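Local coordinates for protein dehydroascorbate reductase (Chlamydomonas reinhardtii, PDB 5XFT) that probably catalyses the glutathione-dependent reduction of dehydroascorbate to ascorbate, as a member of the DHAR family of the glutathione S-transferase superfamily, at residues A[41-45]-A[46-50]; A[70-74]-A[75-79]. One frame throughout, in Å; residues are numbered along the deposited sequence.

Both contacts are local, a beta turn and a helix start, in the thioredoxin-like N-terminal region, and both leave the same sheet by its outer strands: contact 1 follows strand 38-43, which pairs with strand 5-12, and contact 2 follows strand 72-73, which pairs with strand 62-64. Their centres lie about 17 Å apart, with nearest atoms about 8 Å apart, so they do not meet directly. Each uses an aspartate carboxylate to take a backbone N-H two residues on, but to different ends. In contact 1, on the surface, it tightens a beta turn in a loop, with a lysine and a proline lying over an isoleucine. In contact 2, partly buried, it caps a helix whose first turn packs a valine and an isoleucine against a methionine.

Contact 1 (A[41-45]-A[46-50])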
loop_
_atom_site.group_PDB
_atom_site.type_symbol
_atom_site.label_atom_id
_atom_site.label_comp_id
_atom_site.label_asym_id
_atom_site.label_seq_id
_atom_site.Cartn_x
_atom_site.Cartn_y
_atom_site.Cartn_z
ATOM N N GLU A 41 -9.402 -2.480 -13.411
ATOM C CA GLU A 41 -10.264 -1.467 -13.993
ATOM C C GLU A 41 -9.949 -0.150 -13.298
ATOM O O GLU A 41 -9.963 -0.082 -12.065
ATOM C CB GLU A 41 -11.735 -1.844 -13.825
ATOM C CG GLU A 41 -12.636 -1.351 -14.935
ATOM C CD GLU A 41 -12.473 -2.149 -16.202
ATOM O OE1 GLU A 41 -12.082 -1.538 -17.212
ATOM O OE2 GLU A 41 -12.716 -3.375 -16.181
ATOM N N TYR A 42 -9.637 0.880 -14.078
ATOM C CA TYR A 42 -9.174 2.147 -13.530
ATOM C C TYR A 42 -10.344 3.091 -13.317
ATOM O O TYR A 42 -11.154 3.304 -14.225
ATOM C CB TYR A 42 -8.147 2.795 -14.454
ATOM C CG TYR A 42 -6.960 1.918 -14.681
ATOM C CD1 TYR A 42 -6.127 1.585 -13.632
ATOM C CD2 TYR A 42 -6.679 1.400 -15.938
ATOM C CE1 TYR A 42 -5.040 0.777 -13.823
ATOM C CE2 TYR A 42 -5.584 0.580 -16.137
ATOM C CZ TYR A 42 -4.769 0.274 -15.071
ATOM O OH TYR A 42 -3.675 -0.540 -15.248
ATOM N N ILE A 43 -10.429 3.648 -12.117
ATOM C CA ILE A 43 -11.410 4.673 -11.797
ATOM C C ILE A 43 -10.704 6.020 -11.867
ATOM O O ILE A 43 -9.674 6.232 -11.210
ATOM C CB ILE A 43 -12.033 4.453 -10.411
ATOM C CG1 ILE A 43 -12.665 3.059 -10.303
ATOM C CG2 ILE A 43 -13.036 5.557 -10.109
ATOM C CD1 ILE A 43 -13.934 2.878 -11.094
ATOM N N ASP A 44 -11.247 6.916 -12.678
ATOM C CA ASP A 44 -10.785 8.294 -12.726
ATOM C C ASP A 44 -11.488 9.073 -11.621
ATOM O O ASP A 44 -12.712 9.224 -11.652
ATOM C CB ASP A 44 -11.067 8.877 -14.114
ATOM C CG ASP A 44 -10.913 10.389 -14.177
ATOM O OD1 ASP A 44 -11.503 10.986 -15.100
ATOM O OD2 ASP A 44 -10.222 10.981 -13.321
ATOM N N PHE A 45 -10.716 9.555 -10.641
ATOM C CA PHE A 45 -11.300 10.232 -9.488
ATOM C C PHE A 45 -12.030 11.512 -9.868
ATOM O O PHE A 45 -12.834 12.010 -9.073
ATOM C CB PHE A 45 -10.225 10.549 -8.447
ATOM C CG PHE A 45 -9.895 9.398 -7.543
ATOM C CD1 PHE A 45 -10.536 8.178 -7.688
ATOM C CD2 PHE A 45 -8.941 9.539 -6.542
ATOM C CE1 PHE A 45 -10.226 7.117 -6.857
ATOM C CE2 PHE A 45 -8.626 8.482 -5.703
ATOM C CZ PHE A 45 -9.269 7.270 -5.861
ATOM N N ASP A 46 -11.770 12.059 -11.051
ATOM C CA ASP A 46 -12.500 13.218 -11.542
ATOM C C ASP A 46 -13.763 12.834 -12.301
ATOM O O ASP A 46 -14.424 13.715 -12.857
ATOM C CB ASP A 46 -11.599 14.078 -12.434
ATOM C CG ASP A 46 -10.423 14.679 -11.676
ATOM O OD1 ASP A 46 -9.280 14.213 -11.877
ATOM O OD2 ASP A 46 -10.640 15.618 -10.880
ATOM N N ASN A 47 -14.118 11.547 -12.327
ATOM C CA ASN A 47 -15.273 11.086 -13.090
ATOM C C ASN A 47 -15.696 9.689 -12.648
ATOM O O ASN A 47 -15.683 8.746 -13.447
ATOM C CB ASN A 47 -14.952 11.095 -14.587
ATOM C CG ASN A 47 -16.179 11.310 -15.446
ATOM O OD1 ASN A 47 -16.588 12.448 -15.683
ATOM N ND2 ASN A 47 -16.773 10.221 -15.923
ATOM N N LYS A 48 -16.076 9.544 -11.380
ATOM C CA LYS A 48 -16.353 8.220 -10.843
ATOM C C LYS A 48 -17.748 7.769 -11.258
ATOM O O LYS A 48 -18.654 8.599 -11.367
ATOM C CB LYS A 48 -16.241 8.226 -9.324
ATOM C CG LYS A 48 -14.854 8.575 -8.816
ATOM C CD LYS A 48 -14.753 8.424 -7.306
ATOM C CE LYS A 48 -15.135 9.691 -6.576
ATOM N NZ LYS A 48 -14.400 9.747 -5.276
ATOM N N PRO A 49 -17.953 6.475 -11.502
ATOM C CA PRO A 49 -19.285 6.014 -11.901
ATOM C C PRO A 49 -20.244 6.051 -10.727
ATOM O O PRO A 49 -19.864 5.828 -9.575
ATOM C CB PRO A 49 -19.036 4.579 -12.376
ATOM C CG PRO A 49 -17.858 4.144 -11.587
ATOM C CD PRO A 49 -16.992 5.364 -11.419
ATOM N N ALA A 50 -21.510 6.325 -11.039
ATOM C CA ALA A 50 -22.514 6.489 -9.992
ATOM C C ALA A 50 -22.669 5.235 -9.142
ATOM O O ALA A 50 -22.958 5.337 -7.945
ATOM C CB ALA A 50 -23.856 6.878 -10.605
HETATM O O HOH W 1 -13.939 6.523 -14.108
#
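Asp-44 folds its carboxylate back over the type I turn that it begins and Asn-47 ends. With CG anti to the backbone N (chi1 167°), OD2 accepts from Asp-46 N at 3.0 Å in an Asx turn; the donor stands well above the carboxylate plane, 65° out of it. The turn itself is closed by Asn-47 N to Asp-44 O at 2.8 Å, and a water links Asp-44 N to Asn-47 O. Asp-46 OD1 comes within 3.7 Å of Asp-44 OD2, a proximity of like charges that probably costs some energy.

Apolar contacts join the strand end to the residues after the turn. The CG2 branch of Ile-43 meets Lys-48 CG at 3.8 Å, the two side chains crossing at about a right angle, while Ile-43 CD1, at the end of the other branch, lies 4.0 Å from Pro-49 CD. Lys-48 CD lies obliquely to the Phe-45 ring, 4.2 Å from Phe-45 CD1, and the bend at chi3 (-89°) then carries CE and NZ on; NZ has at most a weak cation-pi attraction to that ring and a weak hydrogen bond to Gly-58 O.

The turn thus carries the chain from strand 38-43, paired with strand 5-12, toward helix 50-56, with Ile-43 and Phe-45 both resting on Val-60.

Contact 2 (A[70-74]-A[75-79]); sequences PYMPD and SDVIV
Asp-74 is the N-cap of helix 75-85, and its carboxylate accepts from the backbone N-H of Asp-76 at the point where strand 72-73 of the thioredoxin-like fold gives way to the helix. In glutathione transferases the start of this helix commonly helps to hold the gamma-glutamyl end of glutathione, and the same is probable here.

Ser-75 opens the first turn. Its OG sits between the backbone N and the carbonyl carbon (chi1 72°), where a water joins it to Asp-74 OD2; Arg-26 NH1 also bonds to this hydroxyl, from helix 22-33.

Asp-76 supplies the capping donor. Its N lies 3.0 Å from Asp-74 OD2 and meets the carboxylate from above its plane, 44° out of it.

Val-77 turns its two methyls to different partners. CG2 lies 3.7 Å from Asp-74 OD1, and CG1 is 4.1 Å from Met-72 SD.

Ile-78 meets the same methionine. The Met-72 side chain is extended until it bends at chi3 (82°), which sets Met-72 CE 3.7 Å from Ile-78 CG1. With an alanine at Met-72, the loss of CG, SD and CE would probably open a gap beside Val-77 CG1 and Ile-78 CG1 and weaken the packing of the helix start on the strand. Ile-78 also touches Val-27 of helix 22-33 and Ile-63 of strand 62-64, which ties the helix start to both. Ile-78 N donates to Asp-74 O at 2.9 Å, the first main-chain bond of the helix.

Val-79 repeats that pattern one residue on, its N 2.9 Å from Ser-75 O.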
loop_
_atom_site.group_PDB
_atom_site.type_symbol
_atom_site.label_atom_id
_atom_site.label_comp_id
_atom_site.label_asym_id
_atom_site.label_seq_id
_atom_site.Cartn_x
_atom_site.Cartn_y
_atom_site.Cartn_z
ATOM N N PRO A 70 -21.067 -10.075 -5.511
ATOM C CA PRO A 70 -21.304 -8.658 -5.251
ATOM C C PRO A 70 -19.997 -7.882 -5.307
ATOM O O PRO A 70 -18.904 -8.448 -5.249
ATOM C CB PRO A 70 -21.873 -8.663 -3.826
ATOM C CG PRO A 70 -21.126 -9.781 -3.170
ATOM C CD PRO A 70 -20.916 -10.837 -4.253
ATOM N N TYR A 71 -20.130 -6.567 -5.413
ATOM C CA TYR A 71 -18.978 -5.697 -5.218
ATOM C C TYR A 71 -18.550 -5.741 -3.754
ATOM O O TYR A 71 -19.390 -5.711 -2.849
ATOM C CB TYR A 71 -19.311 -4.264 -5.626
ATOM C CG TYR A 71 -19.546 -4.067 -7.101
ATOM C CD1 TYR A 71 -18.492 -4.106 -8.008
ATOM C CD2 TYR A 71 -20.823 -3.810 -7.592
ATOM C CE1 TYR A 71 -18.703 -3.909 -9.370
ATOM C CE2 TYR A 71 -21.042 -3.609 -8.950
ATOM C CZ TYR A 71 -19.979 -3.662 -9.834
ATOM O OH TYR A 71 -20.199 -3.470 -11.183
ATOM N N MET A 72 -17.246 -5.808 -3.521
ATOM C CA MET A 72 -16.701 -5.889 -2.165
ATOM C C MET A 72 -15.650 -4.814 -1.938
ATOM O O MET A 72 -14.538 -4.915 -2.489
ATOM C CB MET A 72 -16.092 -7.265 -1.917
ATOM C CG MET A 72 -15.447 -7.400 -0.558
ATOM S SD MET A 72 -15.041 -9.108 -0.215
ATOM C CE MET A 72 -13.507 -9.288 -1.087
ATOM N N PRO A 73 -15.943 -3.777 -1.145
ATOM C CA PRO A 73 -14.951 -2.721 -0.911
ATOM C C PRO A 73 -14.123 -2.971 0.336
ATOM O O PRO A 73 -14.253 -4.029 0.959
ATOM C CB PRO A 73 -15.819 -1.467 -0.762
ATOM C CG PRO A 73 -17.103 -1.972 -0.200
ATOM C CD PRO A 73 -17.277 -3.407 -0.646
ATOM N N ASP A 74 -13.280 -1.994 0.698
ATOM C CA ASP A 74 -12.417 -2.022 1.881
ATOM C C ASP A 74 -11.262 -3.001 1.694
ATOM O O ASP A 74 -11.471 -4.219 1.651
ATOM C CB ASP A 74 -13.225 -2.366 3.142
ATOM C CG ASP A 74 -12.474 -2.057 4.429
ATOM O OD1 ASP A 74 -13.144 -1.918 5.475
ATOM O OD2 ASP A 74 -11.230 -1.946 4.401
ATOM N N SER A 75 -10.034 -2.480 1.608
ATOM C CA SER A 75 -8.878 -3.351 1.400
ATOM C C SER A 75 -8.715 -4.366 2.525
ATOM O O SER A 75 -8.178 -5.456 2.299
ATOM C CB SER A 75 -7.599 -2.520 1.249
ATOM O OG SER A 75 -7.189 -1.948 2.478
ATOM N N ASP A 76 -9.168 -4.035 3.736
ATOM C CA ASP A 76 -9.036 -4.967 4.854
ATOM C C ASP A 76 -9.958 -6.168 4.672
ATOM O O ASP A 76 -9.515 -7.328 4.718
ATOM C CB ASP A 76 -9.335 -4.246 6.171
ATOM C CG ASP A 76 -8.344 -4.596 7.267
ATOM O OD1 ASP A 76 -8.031 -5.793 7.432
ATOM O OD2 ASP A 76 -7.882 -3.669 7.967
ATOM N N VAL A 77 -11.251 -5.898 4.460
ATOM C CA VAL A 77 -12.213 -6.950 4.140
ATOM C C VAL A 77 -11.717 -7.786 2.970
ATOM O O VAL A 77 -11.790 -9.023 2.991
ATOM C CB VAL A 77 -13.593 -6.334 3.839
ATOM C CG1 VAL A 77 -14.592 -7.427 3.510
ATOM C CG2 VAL A 77 -14.071 -5.492 5.014
ATOM N N ILE A 78 -11.176 -7.125 1.945
ATOM C CA ILE A 78 -10.736 -7.832 0.748
ATOM C C ILE A 78 -9.586 -8.782 1.070
ATOM O O ILE A 78 -9.612 -9.950 0.676
ATOM C CB ILE A 78 -10.352 -6.834 -0.357
ATOM C CG1 ILE A 78 -11.602 -6.163 -0.919
ATOM C CG2 ILE A 78 -9.567 -7.536 -1.455
ATOM C CD1 ILE A 78 -11.308 -4.905 -1.705
ATOM N N VAL A 79 -8.558 -8.309 1.781
ATOM C CA VAL A 79 -7.404 -9.188 1.981
ATOM C C VAL A 79 -7.742 -10.326 2.935
ATOM O O VAL A 79 -7.176 -11.423 2.820
ATOM C CB VAL A 79 -6.165 -8.408 2.461
ATOM C CG1 VAL A 79 -5.730 -7.392 1.405
ATOM C CG2 VAL A 79 -6.421 -7.753 3.816
HETATM O O HOH W 2 -8.612 -0.478 4.623
#